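Long-range contacts in Mn transporter subunit (Synechocystis sp. PCC 6803, PDB 3UJP), which binds manganese(II) and probably serves as the solute-binding subunit that delivers the metal to an ABC-type manganese transporter: residues 135-140 against 174-179; 210-215 against 229-234; 242-247 against 293-298. All blocks are in the same frame, centred on the assembly; numbering follows the deposited sequence.

Contact 1: residues 135-140 against 174-179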
loop_
_atom_site.group_PDB
_atom_site.type_symbol
_atom_site.label_atom_id
_atom_site.label_comp_id
_atom_site.label_asym_id
_atom_site.label_seq_id
_atom_site.Cartn_x
_atom_site.Cartn_y
_atom_site.Cartn_z
ATOM N N SER A 135 26.614 6.112 7.657
ATOM C CA SER A 135 27.783 5.278 7.506
ATOM C C SER A 135 27.325 3.872 7.126
ATOM O O SER A 135 26.808 3.147 7.987
ATOM C CB SER A 135 28.580 5.280 8.819
ATOM O OG SER A 135 29.719 4.418 8.764
ATOM N N PRO A 136 27.500 3.491 5.835
ATOM C CA PRO A 136 27.051 2.207 5.265
ATOM C C PRO A 136 27.540 1.041 6.080
ATOM O O PRO A 136 26.766 0.125 6.294
ATOM C CB PRO A 136 27.705 2.172 3.895
ATOM C CG PRO A 136 27.906 3.590 3.533
ATOM C CD PRO A 136 28.211 4.307 4.836
ATOM N N ARG A 137 28.788 1.068 6.541
ATOM C CA ARG A 137 29.224 0.088 7.538
ATOM C C ARG A 137 28.178 0.008 8.661
ATOM O O ARG A 137 27.720 -1.078 9.021
ATOM C CB ARG A 137 30.631 0.415 8.079
ATOM C CG ARG A 137 31.580 1.045 7.018
ATOM C CD ARG A 137 33.011 0.432 6.937
ATOM N NE ARG A 137 33.827 1.095 5.903
ATOM C CZ ARG A 137 34.629 0.482 5.024
ATOM N NH1 ARG A 137 35.298 1.216 4.139
ATOM N NH2 ARG A 137 34.768 -0.845 5.016
ATOM N N ASN A 138 27.780 1.175 9.172
ATOM C CA ASN A 138 26.752 1.297 10.213
ATOM C C ASN A 138 25.351 0.964 9.720
ATOM O O ASN A 138 24.517 0.426 10.465
ATOM C CB ASN A 138 26.698 2.729 10.741
ATOM C CG ASN A 138 27.840 3.058 11.653
ATOM O OD1 ASN A 138 28.191 4.223 11.811
ATOM N ND2 ASN A 138 28.433 2.040 12.261
ATOM N N ALA A 139 25.070 1.341 8.480
ATOM C CA ALA A 139 23.768 1.046 7.923
ATOM C C ALA A 139 23.519 -0.457 8.037
ATOM O O ALA A 139 22.379 -0.902 8.100
ATOM C CB ALA A 139 23.689 1.504 6.479
ATOM N N LEU A 140 24.586 -1.251 8.085
ATOM C CA LEU A 140 24.390 -2.686 8.047
ATOM C C LEU A 140 23.826 -3.185 9.369
ATOM O O LEU A 140 23.016 -4.122 9.414
ATOM C CB LEU A 140 25.661 -3.422 7.626
ATOM C CG LEU A 140 26.195 -3.200 6.193
ATOM C CD1 LEU A 140 27.399 -4.096 5.928
ATOM C CD2 LEU A 140 25.162 -3.430 5.121
ATOM N N ALA A 174 27.959 -2.911 -1.774
ATOM C CA ALA A 174 28.299 -2.354 -3.072
ATOM C C ALA A 174 28.571 -0.858 -3.007
ATOM O O ALA A 174 29.658 -0.417 -3.350
ATOM C CB ALA A 174 27.223 -2.656 -4.098
ATOM N N ILE A 175 27.594 -0.072 -2.571
ATOM C CA ILE A 175 27.764 1.385 -2.562
ATOM C C ILE A 175 28.785 1.860 -1.535
ATOM O O ILE A 175 29.317 2.950 -1.665
ATOM C CB ILE A 175 26.443 2.167 -2.349
ATOM C CG1 ILE A 175 26.025 2.103 -0.903
ATOM C CG2 ILE A 175 25.329 1.653 -3.232
ATOM C CD1 ILE A 175 26.608 3.193 -0.112
ATOM N N ASP A 176 29.049 1.078 -0.499
ATOM C CA ASP A 176 30.078 1.493 0.440
ATOM C C ASP A 176 31.392 1.507 -0.331
ATOM O O ASP A 176 32.169 2.475 -0.309
ATOM C CB ASP A 176 30.166 0.511 1.609
ATOM C CG ASP A 176 31.532 0.510 2.271
ATOM O OD1 ASP A 176 31.892 1.506 2.942
ATOM O OD2 ASP A 176 32.254 -0.496 2.103
ATOM N N ARG A 177 31.617 0.407 -1.034
ATOM C CA ARG A 177 32.801 0.250 -1.821
ATOM C C ARG A 177 32.820 1.364 -2.838
ATOM O O ARG A 177 33.863 1.927 -3.151
ATOM C CB ARG A 177 32.714 -1.093 -2.526
ATOM C CG ARG A 177 33.973 -1.505 -3.212
ATOM C CD ARG A 177 33.677 -2.507 -4.273
ATOM N NE ARG A 177 34.454 -2.190 -5.457
ATOM C CZ ARG A 177 34.035 -1.365 -6.406
ATOM N NH1 ARG A 177 34.814 -1.117 -7.454
ATOM N NH2 ARG A 177 32.835 -0.789 -6.297
ATOM N N GLN A 178 31.647 1.679 -3.355
ATOM C CA GLN A 178 31.533 2.653 -4.417
ATOM C C GLN A 178 31.664 4.064 -3.902
ATOM O O GLN A 178 31.997 4.985 -4.649
ATOM C CB GLN A 178 30.179 2.543 -5.079
ATOM C CG GLN A 178 29.570 3.920 -5.315
ATOM C CD GLN A 178 28.634 3.948 -6.494
ATOM O OE1 GLN A 178 29.015 3.613 -7.619
ATOM N NE2 GLN A 178 27.400 4.350 -6.249
ATOM N N LEU A 179 31.355 4.236 -2.627
ATOM C CA LEU A 179 31.388 5.542 -1.993
ATOM C C LEU A 179 32.824 5.916 -1.666
ATOM O O LEU A 179 33.271 7.003 -2.015
ATOM C CB LEU A 179 30.584 5.492 -0.704
ATOM C CG LEU A 179 29.439 6.486 -0.565
ATOM C CD1 LEU A 179 28.633 6.598 -1.868
ATOM C CD2 LEU A 179 28.569 6.079 0.621
#

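Contact 2: residues 210-215 against 229-234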
loop_
_atom_site.group_PDB
_atom_site.type_symbol
_atom_site.label_atom_id
_atom_site.label_comp_id
_atom_site.label_asym_id
_atom_site.label_seq_id
_atom_site.Cartn_x
_atom_site.Cartn_y
_atom_site.Cartn_z
ATOM N N GLU A 210 37.776 15.657 6.793
ATOM C CA GLU A 210 37.769 16.556 7.931
ATOM C C GLU A 210 36.479 17.361 7.833
ATOM O O GLU A 210 36.211 18.014 6.816
ATOM C CB GLU A 210 39.026 17.446 7.962
ATOM C CG GLU A 210 39.259 18.262 9.268
ATOM C CD GLU A 210 39.590 17.413 10.532
ATOM O OE1 GLU A 210 39.391 17.934 11.673
ATOM O OE2 GLU A 210 40.056 16.247 10.395
ATOM N N GLU A 211 35.671 17.269 8.888
ATOM C CA GLU A 211 34.361 17.902 8.940
ATOM C C GLU A 211 34.458 19.343 9.441
ATOM O O GLU A 211 35.258 19.667 10.321
ATOM C CB GLU A 211 33.413 17.098 9.842
ATOM C CG GLU A 211 31.932 17.413 9.617
ATOM C CD GLU A 211 31.014 16.672 10.580
ATOM O OE1 GLU A 211 29.841 16.417 10.200
ATOM O OE2 GLU A 211 31.473 16.364 11.710
ATOM N N ILE A 212 33.652 20.209 8.856
ATOM C CA ILE A 212 33.499 21.557 9.373
ATOM C C ILE A 212 32.008 21.899 9.388
ATOM O O ILE A 212 31.372 22.003 8.331
ATOM C CB ILE A 212 34.282 22.588 8.539
ATOM C CG1 ILE A 212 35.709 22.127 8.296
ATOM C CG2 ILE A 212 34.347 23.913 9.257
ATOM C CD1 ILE A 212 36.497 23.127 7.504
ATOM N N TYR A 213 31.445 22.053 10.583
ATOM C CA TYR A 213 30.010 22.296 10.715
ATOM C C TYR A 213 29.667 23.645 11.361
ATOM O O TYR A 213 30.448 24.181 12.151
ATOM C CB TYR A 213 29.349 21.147 11.470
ATOM C CG TYR A 213 30.034 20.767 12.751
ATOM C CD1 TYR A 213 29.958 21.592 13.869
ATOM C CD2 TYR A 213 30.735 19.569 12.862
ATOM C CE1 TYR A 213 30.570 21.246 15.066
ATOM C CE2 TYR A 213 31.359 19.201 14.059
ATOM C CZ TYR A 213 31.269 20.049 15.165
ATOM O OH TYR A 213 31.869 19.713 16.366
ATOM N N MET A 214 28.510 24.198 11.013
ATOM C CA MET A 214 28.094 25.483 11.573
ATOM C C MET A 214 27.496 25.296 12.979
ATOM O O MET A 214 27.451 26.238 13.780
ATOM C CB MET A 214 27.119 26.188 10.639
ATOM C CG MET A 214 27.187 27.679 10.700
ATOM S SD MET A 214 26.625 28.361 9.133
ATOM C CE MET A 214 24.858 28.025 9.174
ATOM N N TRP A 215 27.052 24.065 13.260
ATOM C CA TRP A 215 26.599 23.647 14.591
ATOM C C TRP A 215 26.553 22.121 14.708
ATOM O O TRP A 215 26.143 21.424 13.769
ATOM C CB TRP A 215 25.240 24.257 14.938
ATOM C CG TRP A 215 24.136 23.778 14.094
ATOM C CD1 TRP A 215 23.418 22.656 14.271
ATOM C CD2 TRP A 215 23.617 24.414 12.923
ATOM N NE1 TRP A 215 22.471 22.546 13.292
ATOM C CE2 TRP A 215 22.576 23.616 12.447
ATOM C CE3 TRP A 215 23.928 25.594 12.246
ATOM C CZ2 TRP A 215 21.832 23.946 11.322
ATOM C CZ3 TRP A 215 23.200 25.924 11.132
ATOM C CH2 TRP A 215 22.158 25.106 10.676
ATOM N N GLN A 229 30.856 32.423 11.997
ATOM C CA GLN A 229 32.138 33.122 11.965
ATOM C C GLN A 229 33.289 32.141 11.959
ATOM O O GLN A 229 34.188 32.240 11.131
ATOM C CB GLN A 229 32.280 34.067 13.166
ATOM C CG GLN A 229 33.647 34.720 13.298
ATOM C CD GLN A 229 34.036 35.491 12.043
ATOM O OE1 GLN A 229 33.167 35.955 11.292
ATOM N NE2 GLN A 229 35.349 35.627 11.800
ATOM N N THR A 230 33.255 31.209 12.905
ATOM C CA THR A 230 34.230 30.132 12.988
ATOM C C THR A 230 34.305 29.400 11.667
ATOM O O THR A 230 35.380 29.030 11.212
ATOM C CB THR A 230 33.846 29.096 14.057
ATOM O OG1 THR A 230 33.936 29.673 15.376
ATOM C CG2 THR A 230 34.755 27.869 13.951
ATOM N N VAL A 231 33.157 29.181 11.052
ATOM C CA VAL A 231 33.135 28.530 9.758
ATOM C C VAL A 231 33.780 29.412 8.675
ATOM O O VAL A 231 34.453 28.914 7.774
ATOM C CB VAL A 231 31.708 28.156 9.354
ATOM C CG1 VAL A 231 31.637 27.820 7.873
ATOM C CG2 VAL A 231 31.222 27.003 10.215
ATOM N N ILE A 232 33.580 30.720 8.757
ATOM C CA ILE A 232 34.175 31.615 7.771
ATOM C C ILE A 232 35.711 31.584 7.867
ATOM O O ILE A 232 36.405 31.836 6.883
ATOM C CB ILE A 232 33.571 33.047 7.873
ATOM C CG1 ILE A 232 32.311 33.120 7.014
ATOM C CG2 ILE A 232 34.549 34.096 7.419
ATOM C CD1 ILE A 232 31.527 34.401 7.135
ATOM N N GLU A 233 36.244 31.239 9.038
ATOM C CA GLU A 233 37.691 31.221 9.207
ATOM C C GLU A 233 38.292 29.869 8.855
ATOM O O GLU A 233 39.340 29.824 8.231
ATOM C CB GLU A 233 38.112 31.687 10.603
ATOM C CG GLU A 233 38.061 30.643 11.714
ATOM C CD GLU A 233 37.981 31.292 13.104
ATOM O OE1 GLU A 233 37.664 32.508 13.171
ATOM O OE2 GLU A 233 38.230 30.595 14.124
ATOM N N GLU A 234 37.630 28.791 9.210
ATOM C CA GLU A 234 38.135 27.486 8.861
ATOM C C GLU A 234 38.165 27.328 7.363
ATOM O O GLU A 234 38.998 26.625 6.827
ATOM C CB GLU A 234 37.356 26.376 9.534
ATOM C CG GLU A 234 37.848 26.063 10.919
ATOM C CD GLU A 234 39.250 25.521 10.935
ATOM O OE1 GLU A 234 40.098 26.028 11.693
ATOM O OE2 GLU A 234 39.507 24.569 10.198
#

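Contact 3: residues 242-247 against 293-298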
loop_
_atom_site.group_PDB
_atom_site.type_symbol
_atom_site.label_atom_id
_atom_site.label_comp_id
_atom_site.label_asym_id
_atom_site.label_seq_id
_atom_site.Cartn_x
_atom_site.Cartn_y
_atom_site.Cartn_z
ATOM N N THR A 242 33.909 24.303 -2.190
ATOM C CA THR A 242 32.445 24.220 -2.069
ATOM C C THR A 242 31.914 23.891 -0.655
ATOM O O THR A 242 32.426 22.995 0.047
ATOM C CB THR A 242 31.845 23.223 -3.071
ATOM O OG1 THR A 242 32.312 23.512 -4.399
ATOM C CG2 THR A 242 30.342 23.324 -3.041
ATOM N N ILE A 243 30.870 24.616 -0.255
ATOM C CA ILE A 243 30.265 24.444 1.068
ATOM C C ILE A 243 28.774 24.110 0.993
ATOM O O ILE A 243 28.046 24.679 0.174
ATOM C CB ILE A 243 30.471 25.703 1.915
ATOM C CG1 ILE A 243 29.639 26.854 1.362
ATOM C CG2 ILE A 243 31.948 26.096 1.944
ATOM C CD1 ILE A 243 29.879 28.178 2.106
ATOM N N PHE A 244 28.325 23.203 1.864
ATOM C CA PHE A 244 26.983 22.636 1.764
ATOM C C PHE A 244 26.129 22.802 2.983
ATOM O O PHE A 244 26.634 22.894 4.093
ATOM C CB PHE A 244 27.067 21.144 1.494
ATOM C CG PHE A 244 27.907 20.816 0.334
ATOM C CD1 PHE A 244 29.136 20.217 0.511
ATOM C CD2 PHE A 244 27.496 21.153 -0.937
ATOM C CE1 PHE A 244 29.931 19.928 -0.566
ATOM C CE2 PHE A 244 28.279 20.871 -2.017
ATOM C CZ PHE A 244 29.502 20.252 -1.832
ATOM N N CYS A 245 24.818 22.782 2.752
ATOM C CA CYS A 245 23.814 22.745 3.810
ATOM C C CYS A 245 23.071 21.421 3.727
ATOM O O CYS A 245 23.454 20.532 2.958
ATOM C CB CYS A 245 22.817 23.892 3.649
ATOM S SG CYS A 245 22.308 24.639 5.192
ATOM N N GLU A 246 22.010 21.287 4.520
ATOM C CA GLU A 246 21.139 20.128 4.409
ATOM C C GLU A 246 19.725 20.589 4.221
ATOM O O GLU A 246 19.386 21.746 4.503
ATOM C CB GLU A 246 21.227 19.213 5.632
ATOM C CG GLU A 246 22.595 18.625 5.858
ATOM C CD GLU A 246 23.537 19.636 6.427
ATOM O OE1 GLU A 246 23.160 20.296 7.408
ATOM O OE2 GLU A 246 24.642 19.789 5.885
ATOM N N SER A 247 18.891 19.657 3.782
ATOM C CA SER A 247 17.557 20.001 3.334
ATOM C C SER A 247 16.550 20.267 4.438
ATOM O O SER A 247 15.427 20.610 4.143
ATOM C CB SER A 247 17.023 18.907 2.412
ATOM O OG SER A 247 16.705 17.723 3.131
ATOM N N ARG A 293 28.559 11.886 -4.361
ATOM C CA ARG A 293 28.817 12.439 -5.674
ATOM C C ARG A 293 28.916 13.966 -5.591
ATOM O O ARG A 293 29.939 14.518 -5.950
ATOM C CB ARG A 293 27.805 11.951 -6.710
ATOM C CG ARG A 293 28.352 10.835 -7.621
ATOM C CD ARG A 293 27.250 9.915 -8.164
ATOM N NE ARG A 293 26.059 10.669 -8.542
ATOM C CZ ARG A 293 24.808 10.231 -8.420
ATOM N NH1 ARG A 293 23.801 11.009 -8.788
ATOM N NH2 ARG A 293 24.556 9.020 -7.930
ATOM N N VAL A 294 27.903 14.651 -5.067
ATOM C CA VAL A 294 27.911 16.124 -5.131
ATOM C C VAL A 294 28.950 16.766 -4.209
ATOM O O VAL A 294 29.277 17.951 -4.351
ATOM C CB VAL A 294 26.518 16.772 -4.927
ATOM C CG1 VAL A 294 25.463 15.990 -5.687
ATOM C CG2 VAL A 294 26.159 16.849 -3.466
ATOM N N ILE A 295 29.466 15.972 -3.273
ATOM C CA ILE A 295 30.579 16.394 -2.423
ATOM C C ILE A 295 31.871 16.312 -3.216
ATOM O O ILE A 295 32.597 17.302 -3.350
ATOM C CB ILE A 295 30.710 15.504 -1.185
ATOM C CG1 ILE A 295 29.681 15.893 -0.123
ATOM C CG2 ILE A 295 32.085 15.638 -0.594
ATOM C CD1 ILE A 295 29.759 15.054 1.140
ATOM N N THR A 296 32.143 15.121 -3.748
ATOM C CA THR A 296 33.350 14.879 -4.526
ATOM C C THR A 296 33.618 15.951 -5.574
ATOM O O THR A 296 34.638 16.619 -5.505
ATOM C CB THR A 296 33.343 13.491 -5.152
ATOM O OG1 THR A 296 33.736 12.537 -4.157
ATOM C CG2 THR A 296 34.312 13.418 -6.307
ATOM N N ASN A 297 32.705 16.103 -6.526
ATOM C CA ASN A 297 32.855 17.101 -7.580
ATOM C C ASN A 297 32.747 18.525 -7.044
ATOM O O ASN A 297 33.025 19.489 -7.757
ATOM C CB ASN A 297 31.822 16.872 -8.685
ATOM C CG ASN A 297 30.546 17.658 -8.462
ATOM O OD1 ASN A 297 29.518 17.099 -8.077
ATOM N ND2 ASN A 297 30.605 18.962 -8.700
ATOM N N GLY A 298 32.339 18.648 -5.786
ATOM C CA GLY A 298 32.194 19.948 -5.155
ATOM C C GLY A 298 33.529 20.579 -4.814
ATOM O O GLY A 298 33.757 21.757 -5.088
#

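Contact 1: residues 135-140 against 174-179
Asp176 OD1 has two partners: a salt bridge with Arg137 across the contact and a hydrogen bond with Tyr207 OH, its stronger polar partner. The salt bridge is one of charge alone. OD1 stands 3.6 Å from Arg137 NE but 3.3 Å above the guanidinium plane, offset toward its rim, and no N-H is aimed at it. Carboxylate and guanidinium planes are turned 79° to each other, so the paired, in-plane bonds of a bidentate bridge are absent. Asp176 CG lies anti to its backbone N (chi1 155°), and from there OD1 comes over one face of the guanidinium. Arg137 also has a long, weak ion pair with Asp206, so its charge is probably shared between two acids.

The rest of the contact is apolar. Pro136, in the first turn of its helix, lays CB against Asp176 CB at 3.7 Å. Its CG meets Ile175 CD1 at 3.9 Å and, at the same distance, Leu179 CD2; Ile175 crosses the ring at about a right angle.

This is antiparallel helix packing: the axes of 136-140 and 174-179 approach to 10.0 Å and run at 165°. Helix 158-183 is consistent with the long helix linking the two lobes in metal-binding proteins of this family. Helix 284-296 packs on Ile175 and Leu179 through Leu288, while helix 201-206 touches Pro136 through Asp206.

Contact 2: residues 210-215 against 229-234
Val231 CG2 lies anti to the carbonyl carbon of its own residue, with CG1 anti to the backbone N (chi1 165°), and it is this CG2 branch that meets the strand. On the other side, Ile212 has CG2 anti to the backbone N and CG1 anti to the carbonyl carbon (chi1 -48°), and both of its branches lead to Glu234.

The Val231 methyl fits against the backbone where the chain turns a corner at Met214. CG2 is 3.5 Å from Tyr213 O and 3.7 Å from Met214 CA, and it also lies 4.1 Å from Met214 CG. Ile212 meets the aliphatic root of Glu234: its CG2 and CD1 are each 3.9 Å from Glu234 CB. The Glu234 carboxylate has its own, weak partner in Asn238. No hydrogen bond joins the two segments, and apolar packing carries the contact.

The axes of 210-213 and 229-234 come within 8.9 Å, their N-to-C directions 143° apart. With strand 242-246 next in the chain, this is consistent with a beta-alpha-beta crossover, the helix lying against the strand it follows. Strand 210-213 pairs in parallel with strand 192-195, and Gln254 of helix 252-256 touches both Met214 and Val231.

Contact 3: residues 242-247 against 293-298
One hydrogen bond joins Thr242 and Gly298, and the remaining contacts are those of the Phe244 ring with residues 294-298. In this division between a hydrogen bond and an aromatic packing, side chains of the strand meet mainly backbone atoms of 294-298, together with Ile295 CG1.

In the polar part, the Thr242 hydroxyl donates through OG1 to Gly298 O. The separation of 2.4 Å is very short as modelled, and at this resolution the length is doubtful. Thr242 OG1 lies anti to its own carbonyl carbon, beside the backbone N (chi1 -52°), and CB points toward the partner segment as well. The CA atoms of Thr242 and Gly298 are 5.3 Å apart, the nearest pair between the segments. Gly298 N bonds back to Ile295 O, which holds the accepting residue close to Ile295.

The second group consists of van der Waals contacts of the Phe244 ring. Ile295 CG1, 4.1 Å from CE1, is the apolar member, the two side chains passing at a slant; Ile295 CA is 4.0 Å from CE1. Val294 O is a polar neighbour, approaching CZ obliquely to 3.4 Å. At the ring edge, near its plane, Gly298 CA lies 4.3 Å from CZ.

Strand 242-246 runs parallel to strand 264-269, whose Leu269 touches both Phe244 and Val294, and a backbone hydrogen bond between Phe244 and Val194 connects it with strand 192-195. Cys245 of this strand is disulfide-bonded to Cys196, which precedes the manganese ligand Glu197 in sequence; Glu246 OE1, hydrogen-bonded to Glu197 N, adds a second-shell link. Helix 284-296 lies against this sheet region, with Ile295 also reaching Leu193 of strand 192-195 and Leu183 at the end of helix 158-183.

The three contacts follow one another along the chain, each closing before the next opens. Contacts 2 and 3 are neighbours, their centres about 14 Å apart, and helix 225-236 is followed by strand 242-246; strand 192-195 pairs with strand 210-213 and is also bonded to Phe244. Contact 1 lies about 18 Å from contact 3 and 26 Å from contact 2, centre to centre, yet helix 284-296 touches it and supplies one side of contact 3. Contact 1 joins two helices, whereas contacts 2 and 3 pack helices on strands. Glu197 and Asp272 come from this later part of the chain, His66 and His131 from earlier, consistent with a manganese ion held between two lobes.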